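Local coordinates for putative oxidoreductase molybdopterin-binding subunit (Sulfolobus tokodaii, PDB 4ZOH), which carries a molybdenum–pterin cytosine dinucleotide cofactor and is probably the catalytic subunit of an oxidoreductase of the xanthine dehydrogenase/aldehyde oxidase family, at residues Y22-E27 with K86-A91; L179-S184 with Y226-L231; H254-K259 with G335-I340. One frame throughout, in Å; residues are numbered along the deposited sequence.

Contact 1 of 3, residues Y22-E27 with K86-A91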
# COMPACT_ATOMS: atom_id res chain seq x y z
N TYR A 22 9.40 5.58 -3.07
CA TYR A 22 9.36 6.98 -2.66
C TYR A 22 7.84 7.32 -2.53
O TYR A 22 6.98 6.53 -2.97
CB TYR A 22 10.02 7.88 -3.71
CG TYR A 22 11.46 7.56 -3.89
CD1 TYR A 22 12.45 8.33 -3.28
CD2 TYR A 22 11.86 6.48 -4.73
CE1 TYR A 22 13.84 8.02 -3.49
CE2 TYR A 22 13.22 6.14 -4.96
CZ TYR A 22 14.22 6.87 -4.34
OH TYR A 22 15.59 6.52 -4.58
N VAL A 23 7.54 8.49 -1.96
CA VAL A 23 6.13 8.79 -1.60
C VAL A 23 5.16 8.63 -2.75
O VAL A 23 4.05 8.13 -2.55
CB VAL A 23 5.96 10.15 -0.84
CG1 VAL A 23 6.18 11.35 -1.73
CG2 VAL A 23 4.57 10.20 -0.09
N ASP A 24 5.55 9.03 -3.98
CA ASP A 24 4.60 8.94 -5.09
C ASP A 24 4.46 7.54 -5.69
O ASP A 24 3.55 7.29 -6.52
CB ASP A 24 4.90 9.98 -6.20
CG ASP A 24 3.69 10.25 -7.06
OD1 ASP A 24 2.57 10.14 -6.50
OD2 ASP A 24 3.84 10.64 -8.28
N ASP A 25 5.30 6.61 -5.19
CA ASP A 25 5.19 5.21 -5.57
C ASP A 25 4.16 4.48 -4.70
O ASP A 25 3.99 3.25 -4.85
CB ASP A 25 6.53 4.48 -5.40
CG ASP A 25 7.68 5.17 -6.15
OD1 ASP A 25 7.45 5.85 -7.17
OD2 ASP A 25 8.77 5.06 -5.62
N ILE A 26 3.58 5.20 -3.73
CA ILE A 26 2.61 4.61 -2.81
C ILE A 26 1.20 4.98 -3.17
O ILE A 26 0.94 6.10 -3.52
CB ILE A 26 2.89 4.96 -1.33
CG1 ILE A 26 4.37 4.68 -1.02
CG2 ILE A 26 1.98 4.09 -0.45
CD1 ILE A 26 4.84 5.32 0.26
N GLU A 27 0.30 4.00 -3.08
CA GLU A 27 -1.11 4.17 -3.41
C GLU A 27 -1.96 3.51 -2.32
O GLU A 27 -1.59 2.48 -1.79
CB GLU A 27 -1.50 3.50 -4.76
CG GLU A 27 -0.95 4.14 -6.01
CD GLU A 27 -1.21 5.63 -6.09
OE1 GLU A 27 -2.21 6.11 -5.53
OE2 GLU A 27 -0.39 6.34 -6.72
N LYS A 86 -10.04 13.43 -8.92
CA LYS A 86 -9.89 12.00 -9.10
C LYS A 86 -8.47 11.64 -9.40
O LYS A 86 -8.08 10.55 -9.03
CB LYS A 86 -10.79 11.57 -10.25
CG LYS A 86 -10.57 10.20 -10.89
CD LYS A 86 -11.01 10.19 -12.36
CE LYS A 86 -11.63 8.85 -12.75
NZ LYS A 86 -12.79 8.98 -13.70
N ASP A 87 -7.75 12.49 -10.13
CA ASP A 87 -6.31 12.28 -10.43
C ASP A 87 -5.57 13.59 -10.74
O ASP A 87 -6.21 14.66 -10.84
CB ASP A 87 -6.11 11.24 -11.53
CG ASP A 87 -6.28 11.79 -12.88
OD1 ASP A 87 -6.79 12.89 -13.09
OD2 ASP A 87 -5.88 11.11 -13.76
N ARG A 88 -4.25 13.52 -10.88
CA ARG A 88 -3.44 14.72 -11.03
C ARG A 88 -3.80 15.59 -12.24
O ARG A 88 -3.74 16.82 -12.13
CB ARG A 88 -1.95 14.40 -11.06
CG ARG A 88 -1.52 13.29 -12.00
CD ARG A 88 -0.14 12.75 -11.50
NE ARG A 88 -0.29 11.95 -10.27
CZ ARG A 88 0.72 11.69 -9.46
NH1 ARG A 88 1.97 12.16 -9.73
NH2 ARG A 88 0.52 10.96 -8.38
N TYR A 89 -4.18 14.96 -13.36
CA TYR A 89 -4.49 15.66 -14.58
C TYR A 89 -5.74 16.49 -14.36
O TYR A 89 -5.77 17.65 -14.72
CB TYR A 89 -4.69 14.67 -15.76
CG TYR A 89 -3.37 14.11 -16.31
CD1 TYR A 89 -2.87 14.54 -17.57
CD2 TYR A 89 -2.59 13.16 -15.58
CE1 TYR A 89 -1.67 14.01 -18.09
CE2 TYR A 89 -1.40 12.64 -16.11
CZ TYR A 89 -0.94 13.08 -17.35
OH TYR A 89 0.24 12.61 -17.89
N GLU A 90 -6.75 15.89 -13.71
CA GLU A 90 -8.01 16.56 -13.46
C GLU A 90 -7.88 17.57 -12.38
O GLU A 90 -8.49 18.63 -12.47
CB GLU A 90 -9.13 15.56 -13.14
CG GLU A 90 -9.42 14.67 -14.35
CD GLU A 90 -10.60 13.72 -14.15
OE1 GLU A 90 -11.27 13.83 -13.10
OE2 GLU A 90 -10.86 12.85 -15.01
N ALA A 91 -7.01 17.30 -11.39
CA ALA A 91 -6.69 18.30 -10.36
C ALA A 91 -6.18 19.59 -11.00
O ALA A 91 -6.57 20.71 -10.60
CB ALA A 91 -5.72 17.78 -9.30
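D24, in the short 3-10 turn 23-25, faces R88 in the first turn of helix 88-95, their CA atoms 11.5 Å apart. It is mainly the length of R88 that links the separated backbones at the surface of the a/b hammerhead domain. Both ends are braced locally: D25 OD2 accepts from Y22 N, and D87 is the N-cap of the helix, its OD1 taking E90 N at 3.1 Å. D24 and R88 come from opposite directions, and their flat groups meet edge to edge, nearly coplanar (20° apart). The arginine grips with NH1 and NH2, one to each carboxylate oxygen, a bidentate end-on salt bridge. Its chain bends at chi3 (73°), turning the guanidinium toward the aspartate. D24 OD1 also pairs with K240 NZ, a lysine that E27 OE2 shares. An asparagine in place of D24 would probably leave R88 without this countercharge and freer to turn, and K240 with E27 of the two acids. R88 also packs on two other protein chains. The straighter bond runs from R88 NH2 to the syn lone pair of D24 OD1 (2.9 Å, 171°), whereas R88 NH1 meets D24 OD2 on the syn side at 2.8 Å, somewhat out of both planes.

Contact 2 of 3, residues L179-S184 with Y226-L231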
# COMPACT_ATOMS: atom_id res chain seq x y z
N LEU A 179 -4.70 9.01 11.99
CA LEU A 179 -4.11 9.54 10.76
C LEU A 179 -2.83 8.79 10.44
O LEU A 179 -1.91 8.78 11.24
CB LEU A 179 -3.74 11.01 10.90
CG LEU A 179 -3.18 11.77 9.67
CD1 LEU A 179 -4.02 11.64 8.44
CD2 LEU A 179 -2.93 13.23 10.05
N THR A 180 -2.76 8.19 9.26
CA THR A 180 -1.41 7.73 8.76
C THR A 180 -0.96 8.70 7.68
O THR A 180 -1.75 9.02 6.82
CB THR A 180 -1.48 6.28 8.24
OG1 THR A 180 -1.90 5.45 9.32
CG2 THR A 180 -0.14 5.82 7.77
N PHE A 181 0.27 9.22 7.81
CA PHE A 181 0.81 10.30 6.93
C PHE A 181 2.18 9.91 6.37
O PHE A 181 3.14 9.74 7.17
CB PHE A 181 1.05 11.61 7.77
CG PHE A 181 1.07 12.88 6.93
CD1 PHE A 181 -0.11 13.50 6.53
CD2 PHE A 181 2.26 13.48 6.55
CE1 PHE A 181 -0.09 14.66 5.73
CE2 PHE A 181 2.29 14.65 5.79
CZ PHE A 181 1.11 15.25 5.38
N TYR A 182 2.29 9.73 5.03
CA TYR A 182 3.59 9.42 4.40
C TYR A 182 4.10 10.73 3.83
O TYR A 182 3.33 11.46 3.25
CB TYR A 182 3.48 8.44 3.25
CG TYR A 182 2.84 7.10 3.54
CD1 TYR A 182 3.65 5.94 3.65
CD2 TYR A 182 1.45 6.97 3.66
CE1 TYR A 182 3.07 4.70 3.84
CE2 TYR A 182 0.87 5.73 3.87
CZ TYR A 182 1.69 4.62 3.96
OH TYR A 182 1.11 3.44 4.20
N SER A 183 5.38 10.99 3.95
CA SER A 183 5.85 12.25 3.44
C SER A 183 7.31 12.15 3.06
O SER A 183 8.12 11.46 3.75
CB SER A 183 5.68 13.37 4.51
OG SER A 183 6.05 14.66 3.99
N SER A 184 7.65 12.91 2.03
CA SER A 184 9.03 13.06 1.64
C SER A 184 9.59 14.06 2.62
O SER A 184 9.56 15.27 2.40
CB SER A 184 9.16 13.51 0.16
OG SER A 184 10.54 13.59 -0.21
N TYR A 226 0.72 20.33 6.45
CA TYR A 226 -0.38 20.68 7.44
C TYR A 226 -1.77 20.65 6.82
O TYR A 226 -2.69 20.04 7.37
CB TYR A 226 -0.12 22.06 8.05
CG TYR A 226 1.06 22.12 8.99
CD1 TYR A 226 1.15 21.27 10.08
CD2 TYR A 226 2.09 23.04 8.76
CE1 TYR A 226 2.16 21.35 11.00
CE2 TYR A 226 3.12 23.15 9.67
CZ TYR A 226 3.12 22.32 10.79
OH TYR A 226 4.14 22.40 11.68
N ALA A 227 -1.91 21.24 5.66
CA ALA A 227 -3.21 21.29 4.99
C ALA A 227 -3.69 19.91 4.55
O ALA A 227 -4.88 19.56 4.74
CB ALA A 227 -3.20 22.25 3.81
N LEU A 228 -2.78 19.10 4.00
CA LEU A 228 -3.16 17.78 3.51
C LEU A 228 -3.66 16.95 4.68
O LEU A 228 -4.66 16.22 4.61
CB LEU A 228 -1.94 17.07 2.85
CG LEU A 228 -2.35 15.80 2.10
CD1 LEU A 228 -3.16 16.17 0.84
CD2 LEU A 228 -1.07 15.00 1.75
N ALA A 229 -2.96 17.09 5.80
CA ALA A 229 -3.26 16.32 6.95
C ALA A 229 -4.66 16.69 7.54
O ALA A 229 -5.45 15.81 7.91
CB ALA A 229 -2.19 16.53 7.93
N LYS A 230 -4.93 17.98 7.59
CA LYS A 230 -6.16 18.50 8.09
C LYS A 230 -7.31 18.11 7.12
O LYS A 230 -8.33 17.67 7.55
CB LYS A 230 -6.03 20.03 8.16
CG LYS A 230 -7.38 20.73 8.38
CD LYS A 230 -7.71 20.56 9.86
CE LYS A 230 -8.33 21.84 10.44
NZ LYS A 230 -9.46 21.32 11.23
N LEU A 231 -7.14 18.30 5.83
CA LEU A 231 -8.06 17.74 4.87
C LEU A 231 -8.37 16.24 4.99
O LEU A 231 -9.54 15.83 4.78
CB LEU A 231 -7.67 18.08 3.46
CG LEU A 231 -7.76 19.56 3.10
CD1 LEU A 231 -7.08 19.77 1.77
CD2 LEU A 231 -9.21 20.05 3.06
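F181 of strand 179-183 points its side chain at A229 of helix 223-235, which runs nearly antiparallel to the strand (150° between the axes of the two segments) with a closest axial approach of 9.8 Å. From CB, chi1 of -158° puts CG roughly opposite the backbone N and sends the ring toward the helix. CB and CG themselves stay short of the helix, and contact begins at CD1, 3.9 Å from the methyl CB of A229. The next atom, CE1, does most of the work: it sits 3.6 Å from A229 CB and 3.8 Å from A229 N, and it also meets the branch of L228 at CD2 (4.1 Å). At the tip, CZ passes 4.2 Å from the same L228 CD2. The ring's surroundings are completed by L195 of helix 188-199 and by A170 and A172 of the neighbouring strand.

This is helix-on-sheet packing in a mixed sheet, in which strand 179-183, helix 188-199 and the parallel strand 204-207 form a beta-alpha-beta unit. Helices 188-199 and 223-235 lie side by side on one face of that sheet. Every second residue of the strand faces them, so L179 repeats the theme two positions before F181: its CD2 comes within 4.0 Å of A229 CB. The small alanine is thus met from two directions about a right angle apart, by leucine and by phenylalanine. L228, beside it, turns its branch to the sheet, where it also touches A170, L239 and W241. Further along the strand S183 OG makes a hydrogen bond to E225 OE2, just before the helical segment.

Contact 3 of 3, residues H254-K259 with G335-I340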
# COMPACT_ATOMS: atom_id res chain seq x y z
N HIS A 254 14.38 27.44 -0.72
CA HIS A 254 15.21 28.68 -0.75
C HIS A 254 16.08 28.80 0.47
O HIS A 254 15.61 28.59 1.57
CB HIS A 254 14.34 29.93 -0.86
CG HIS A 254 13.53 29.99 -2.10
ND1 HIS A 254 13.28 31.18 -2.77
CD2 HIS A 254 12.92 29.01 -2.82
CE1 HIS A 254 12.55 30.92 -3.85
NE2 HIS A 254 12.32 29.61 -3.91
N GLY A 255 17.38 29.08 0.27
CA GLY A 255 18.29 29.17 1.43
C GLY A 255 19.34 30.22 1.19
O GLY A 255 19.31 30.89 0.16
N ARG A 256 20.28 30.36 2.13
CA ARG A 256 21.39 31.35 2.03
C ARG A 256 20.82 32.82 2.14
O ARG A 256 20.23 33.12 3.15
CB ARG A 256 22.26 31.16 0.76
CG ARG A 256 22.92 29.78 0.72
CD ARG A 256 24.07 29.49 1.70
NE ARG A 256 24.81 28.28 1.23
CZ ARG A 256 24.62 27.03 1.67
NH1 ARG A 256 23.78 26.77 2.69
NH2 ARG A 256 25.34 26.01 1.18
N ASP A 257 21.10 33.67 1.16
CA ASP A 257 20.54 35.00 1.01
C ASP A 257 20.90 35.87 2.25
O ASP A 257 20.00 36.24 3.03
CB ASP A 257 18.98 34.92 0.78
CG ASP A 257 18.47 36.13 0.06
OD1 ASP A 257 19.33 36.99 -0.17
OD2 ASP A 257 17.26 36.28 -0.32
N LYS A 258 22.20 36.09 2.46
CA LYS A 258 22.76 36.95 3.52
C LYS A 258 23.84 37.90 2.99
O LYS A 258 24.62 37.53 2.12
CB LYS A 258 23.29 36.13 4.69
CG LYS A 258 22.29 35.14 5.21
CD LYS A 258 22.86 34.29 6.29
CE LYS A 258 21.72 33.50 6.91
NZ LYS A 258 21.16 32.59 5.83
N LYS A 259 23.87 39.11 3.53
CA LYS A 259 24.76 40.22 3.12
C LYS A 259 25.62 40.65 4.31
O LYS A 259 25.07 40.89 5.42
CB LYS A 259 23.88 41.42 2.71
CG LYS A 259 24.57 42.46 1.82
CD LYS A 259 23.75 43.73 1.63
CE LYS A 259 23.18 43.74 0.25
NZ LYS A 259 22.76 45.13 -0.01
N GLY A 335 23.46 28.19 7.44
CA GLY A 335 24.11 29.38 8.04
C GLY A 335 25.65 29.30 8.11
O GLY A 335 26.34 30.33 8.08
N ARG A 336 26.20 28.10 8.29
CA ARG A 336 27.67 27.98 8.40
C ARG A 336 28.43 28.31 7.11
O ARG A 336 29.49 28.97 7.19
CB ARG A 336 28.08 26.66 8.99
CG ARG A 336 27.80 26.56 10.47
CD ARG A 336 26.55 25.76 10.78
NE ARG A 336 26.78 24.38 10.43
CZ ARG A 336 25.83 23.42 10.34
NH1 ARG A 336 26.18 22.17 9.99
NH2 ARG A 336 24.55 23.72 10.59
N PRO A 337 27.87 27.95 5.91
CA PRO A 337 28.54 28.32 4.67
C PRO A 337 28.70 29.85 4.53
O PRO A 337 29.77 30.35 4.07
CB PRO A 337 27.59 27.82 3.58
CG PRO A 337 26.92 26.68 4.21
CD PRO A 337 26.75 27.01 5.64
N GLU A 338 27.62 30.58 4.82
CA GLU A 338 27.67 32.05 4.70
C GLU A 338 28.78 32.65 5.59
O GLU A 338 29.59 33.43 5.13
CB GLU A 338 26.32 32.65 5.03
CG GLU A 338 25.19 32.16 4.12
CD GLU A 338 24.47 30.92 4.67
OE1 GLU A 338 25.12 29.85 4.88
OE2 GLU A 338 23.21 30.99 4.88
N GLY A 339 28.81 32.25 6.84
CA GLY A 339 29.80 32.73 7.82
C GLY A 339 31.27 32.41 7.44
O GLY A 339 32.09 33.32 7.46
N ILE A 340 31.60 31.13 7.19
CA ILE A 340 32.91 30.73 6.62
C ILE A 340 33.20 31.46 5.27
O ILE A 340 34.29 31.97 5.09
CB ILE A 340 33.06 29.19 6.51
CG1 ILE A 340 32.94 28.52 7.87
CG2 ILE A 340 34.33 28.75 5.72
CD1 ILE A 340 33.90 29.12 8.91
O HOH W 1 22.33 28.41 4.60
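Beside the molybdenum cofactor site, R256 and K258 of strand 254-266 meet E338 in the first turn of helix 336-353. About 8 Å separates the side chain of R256 from the bound pterin cytosine dinucleotide, and a similar distance from the molybdenum. The segments run nearly parallel, at 28° to each other. D257 and K258 both face N157 in a G1 beta bulge, with D257 in the left-handed backbone region at its first position. K258 NZ donates to E338 OE2 at 2.8 Å, meeting the oxygen on its anti side and somewhat out of the carboxylate plane. The extended lysine chain bends only at its last torsion (chi4 64°), and this brings NZ back over its own strand, where it also donates to R256 O from above the carbonyl plane. E294 OE2 is a further partner of the same ammonium.

R256 takes a different route. Its CD passes 3.3 Å from E338 CD, but E338 OE1 lies well out of the guanidinium plane, 4.0 Å from R256 NE, a long, purely electrostatic pair. P337 packs over one guanidinium face, its CG 3.4 Å from R256 CZ. R256 NE and NH1 are held by Q617 OE1 and R332 O. At the guanidinium edge a water accepts from R256 NH1 (2.9 Å) and from G335 N (3.1 Å), and it donates to E338 OE2 (2.7 Å). At G335, the helix N-cap, phi is positive and a CB would press against the preceding carbonyl oxygen, which suits glycine. Together R256, K258 and E338 form a buried salt-bridge network joining strand to helix start beside the molybdenum site.

How the contacts relate
Contacts 1 and 2 are neighbours and touch: I26 CD1 packs 3.6 Å from Y182 CD1, and V23 rests on the same strand, 179-183. Contact 3 stands apart, its nearest atoms about 13 Å from contact 2 and about 18 Å from contact 1, near the bound molybdenum. Chemistry follows position. At the surface, contact 1 relies between its two segments on one bidentate ion pair, beside other protein chains. Contact 2, buried, is wholly apolar across its helix-sheet interface. Contact 3 is buried too, yet charged, its charges paired within a network that a water extends. Contacts 2 and 3 both lie in the molybdopterin cofactor-binding part of the chain and both pair a strand with a helix, but in opposite relative directions.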